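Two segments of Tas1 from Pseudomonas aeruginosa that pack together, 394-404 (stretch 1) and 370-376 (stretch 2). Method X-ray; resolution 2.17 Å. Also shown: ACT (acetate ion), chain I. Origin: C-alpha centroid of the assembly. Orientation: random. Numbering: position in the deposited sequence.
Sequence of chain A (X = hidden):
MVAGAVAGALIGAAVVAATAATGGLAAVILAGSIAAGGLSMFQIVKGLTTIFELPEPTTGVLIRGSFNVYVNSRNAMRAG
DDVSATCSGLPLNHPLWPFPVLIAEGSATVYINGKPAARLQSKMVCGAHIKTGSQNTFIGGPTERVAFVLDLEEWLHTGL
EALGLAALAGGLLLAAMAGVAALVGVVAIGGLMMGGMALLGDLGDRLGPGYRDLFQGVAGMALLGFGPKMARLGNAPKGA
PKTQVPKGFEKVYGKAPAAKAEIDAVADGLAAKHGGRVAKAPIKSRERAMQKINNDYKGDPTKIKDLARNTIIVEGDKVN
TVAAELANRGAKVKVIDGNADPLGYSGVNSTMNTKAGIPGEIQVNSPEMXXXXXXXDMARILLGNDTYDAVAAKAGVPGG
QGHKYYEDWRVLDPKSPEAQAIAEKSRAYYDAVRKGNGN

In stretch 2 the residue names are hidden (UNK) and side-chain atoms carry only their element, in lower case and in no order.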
# COMPACT_ATOMS: atom_id res chain seq x y z
N LYS A 394 -11.89 19.12 -15.86
CA LYS A 394 -10.61 19.33 -16.51
C LYS A 394 -9.83 18.04 -16.73
O LYS A 394 -8.67 18.08 -17.15
CB LYS A 394 -9.76 20.32 -15.71
CG LYS A 394 -10.36 21.71 -15.60
CD LYS A 394 -9.69 22.52 -14.50
CE LYS A 394 -10.69 23.44 -13.81
NZ LYS A 394 -10.51 23.44 -12.33
N ALA A 395 -10.45 16.89 -16.46
CA ALA A 395 -9.76 15.63 -16.65
C ALA A 395 -9.86 15.19 -18.11
O ALA A 395 -10.88 15.37 -18.76
CB ALA A 395 -10.35 14.55 -15.75
N GLY A 396 -8.78 14.58 -18.60
CA GLY A 396 -8.75 14.12 -19.97
C GLY A 396 -9.07 12.66 -20.11
O GLY A 396 -9.03 12.12 -21.22
N VAL A 397 -9.40 12.01 -19.00
CA VAL A 397 -9.72 10.59 -18.99
C VAL A 397 -10.87 10.37 -18.04
O VAL A 397 -11.06 11.12 -17.06
CB VAL A 397 -8.49 9.76 -18.53
CG1 VAL A 397 -8.43 9.68 -17.02
CG2 VAL A 397 -8.48 8.40 -19.16
N PRO A 398 -11.73 9.39 -18.32
CA PRO A 398 -12.77 9.06 -17.35
C PRO A 398 -12.13 8.71 -16.01
O PRO A 398 -11.06 8.11 -15.95
CB PRO A 398 -13.48 7.86 -17.98
CG PRO A 398 -12.53 7.36 -19.04
CD PRO A 398 -11.82 8.57 -19.53
N GLY A 399 -12.75 9.15 -14.94
CA GLY A 399 -12.20 8.87 -13.63
C GLY A 399 -12.50 7.46 -13.18
O GLY A 399 -13.33 6.75 -13.74
N GLY A 400 -11.77 7.04 -12.15
CA GLY A 400 -12.18 5.89 -11.36
C GLY A 400 -11.81 4.53 -11.90
O GLY A 400 -12.31 3.53 -11.37
N GLN A 401 -10.98 4.45 -12.92
CA GLN A 401 -10.60 3.16 -13.49
C GLN A 401 -9.44 2.49 -12.77
O GLN A 401 -9.29 1.26 -12.86
CB GLN A 401 -10.24 3.34 -14.98
CG GLN A 401 -11.35 3.99 -15.80
CD GLN A 401 -12.63 3.22 -15.63
OE1 GLN A 401 -12.75 2.08 -16.11
NE2 GLN A 401 -13.58 3.79 -14.88
N GLY A 402 -8.61 3.27 -12.06
CA GLY A 402 -7.38 2.73 -11.50
C GLY A 402 -7.60 1.54 -10.58
O GLY A 402 -6.94 0.50 -10.73
N HIS A 403 -8.48 1.69 -9.59
CA HIS A 403 -8.73 0.61 -8.65
C HIS A 403 -9.30 -0.63 -9.34
O HIS A 403 -9.10 -1.74 -8.84
CB HIS A 403 -9.68 1.06 -7.54
CG HIS A 403 -11.13 1.13 -7.95
ND1 HIS A 403 -12.05 0.17 -7.60
CD2 HIS A 403 -11.80 2.06 -8.67
CE1 HIS A 403 -13.23 0.49 -8.10
NE2 HIS A 403 -13.11 1.63 -8.76
N LYS A 404 -9.93 -0.44 -10.50
CA LYS A 404 -10.47 -1.56 -11.26
C LYS A 404 -9.34 -2.44 -11.76
O LYS A 404 -9.35 -3.66 -11.57
CB LYS A 404 -11.31 -1.05 -12.43
CG LYS A 404 -12.66 -0.48 -12.03
CD LYS A 404 -13.42 0.05 -13.24
CE LYS A 404 -14.82 -0.54 -13.32
NZ LYS A 404 -15.57 -0.36 -12.05
N UNK A 370 -6.15 10.82 -7.31
CA UNK A 370 -7.25 10.21 -6.56
C UNK A 370 -8.49 10.07 -7.44
O UNK A 370 -9.17 9.04 -7.42
c UNK A 370 -6.45 10.75 -4.25
c UNK A 370 -7.54 11.03 -5.30
c UNK A 370 -6.30 11.81 -3.21
c UNK A 370 -8.98 10.68 -4.77
N UNK A 371 -8.80 11.11 -8.21
CA UNK A 371 -9.83 11.01 -9.23
C UNK A 371 -9.61 9.79 -10.10
O UNK A 371 -10.53 9.01 -10.38
c UNK A 371 -13.16 12.42 -11.85
c UNK A 371 -10.49 12.12 -12.50
c UNK A 371 -9.83 12.28 -10.08
c UNK A 371 -11.45 12.12 -13.51
c UNK A 371 -10.86 12.28 -11.17
o UNK A 371 -13.75 12.26 -14.13
c UNK A 371 -12.77 12.26 -13.17
c UNK A 371 -12.20 12.43 -10.87
N UNK A 372 -8.37 9.60 -10.54
CA UNK A 372 -8.06 8.53 -11.47
C UNK A 372 -8.24 7.17 -10.82
O UNK A 372 -8.80 6.25 -11.43
c UNK A 372 -6.64 8.69 -11.98
N UNK A 373 -7.78 7.02 -9.58
CA UNK A 373 -7.73 5.71 -8.97
C UNK A 373 -9.06 5.28 -8.36
O UNK A 373 -9.48 4.13 -8.55
c UNK A 373 -6.67 4.41 -7.06
c UNK A 373 -5.79 3.35 -4.97
c UNK A 373 -5.64 4.50 -5.94
n UNK A 373 -4.78 3.41 -3.89
c UNK A 373 -6.64 5.68 -7.90
N UNK A 374 -9.72 6.16 -7.60
CA UNK A 374 -10.86 5.76 -6.80
C UNK A 374 -12.18 5.92 -7.56
O UNK A 374 -12.33 6.76 -8.45
c UNK A 374 -9.35 5.40 -3.93
c UNK A 374 -10.93 6.59 -5.52
c UNK A 374 -9.64 6.68 -4.73
o UNK A 374 -10.04 4.37 -4.14
o UNK A 374 -8.44 5.45 -3.08
N UNK A 375 -13.17 5.12 -7.17
CA UNK A 375 -14.52 5.32 -7.66
C UNK A 375 -14.98 6.74 -7.37
O UNK A 375 -14.46 7.42 -6.48
o UNK A 375 -15.68 4.64 -5.63
c UNK A 375 -15.49 4.32 -7.01
N UNK A 376 -15.99 7.19 -8.12
CA UNK A 376 -16.51 8.54 -7.91
C UNK A 376 -16.92 8.76 -6.46
O UNK A 376 -16.57 9.79 -5.86
c UNK A 376 -17.69 8.81 -8.84
c UNK A 376 -19.59 10.39 -9.41
c UNK A 376 -18.45 10.07 -8.46
o UNK A 376 -20.30 11.38 -9.16
o UNK A 376 -19.73 9.69 -10.44
C ACT I . -5.15 6.70 -2.25
O ACT I . -4.87 5.46 -2.23
OXT ACT I . -6.28 7.25 -2.36
CH3 ACT I . -3.90 7.67 -2.13
O HOH W 1 -13.92 12.55 -16.77

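Position 370 has four side-chain carbons. They fork at the first, and one arm is two carbons long. This is beta-branched and wholly aliphatic. The side chain stays out of reach of stretch 1. The residue is Ile 370.

Position 371 has one carbon, then a ring of six carbons bearing one oxygen. That is a phenol. The ring lies beneath Gly 399, whose CA sits over one face. The residue is Tyr 371. Gly 399 CA is 3.7 Å from the centroid of the Tyr 371 ring, a CH-pi contact. Ala 395 CB lies 3.5 Å from Tyr 371 CE1. A water is 2.7 Å from Tyr 371 OH and donates to Val 397 O at 3.2 Å, so it links the hydroxyl to the loop.

Position 372 has a single side-chain carbon. Its CA-to-CB bond points away from stretch 1, so the backbone makes the contact. The residue is Ala 372. Its O accepts a hydrogen bond from Gly 402 N at 3.1 Å and a weak one from Gly 400 N at 3.2 Å.

Position 373 has four carbons in a row ending in nitrogen. The chain is unbranched and fully extended, and it starts away from stretch 1. The residue is Lys 373. Its NZ donates to the acetate O at 2.6 Å. Its backbone O accepts from His 403 N at 2.8 Å.

Position 374 has three carbons, the third carrying two oxygens. This is a carboxylate on a two-carbon arm. Its CA-to-CB bond also points away. The residue is Glu 374, the first after the helix to leave helical phi/psi. Its backbone O lies 3.0 Å from Gly 400 CA in a CA-H...O contact.

Position 375 has one carbon and one oxygen. The CB is 4.0 Å from His 403 NE2. The residue is Ser 375. Its side chain caps a backbone N of the helix that follows.

Position 376 has three carbons, the third carrying two oxygens. The side chain is extended and makes no contact with stretch 1. The residue is Glu 376.

The contact works mainly through backbone. The end of one helix offers carbonyls to amides of stretch 1, including Gly 400 N to Tyr 371 O at 2.9 Å. Glycines permit the close approach. An ideal CB on Gly 399 would clash with Tyr 371 CZ, and one on Gly 402 with Lys 373 CA. Gly 400 has positive phi, which favours glycine.

Stretch 2 370-376: IYAKESE
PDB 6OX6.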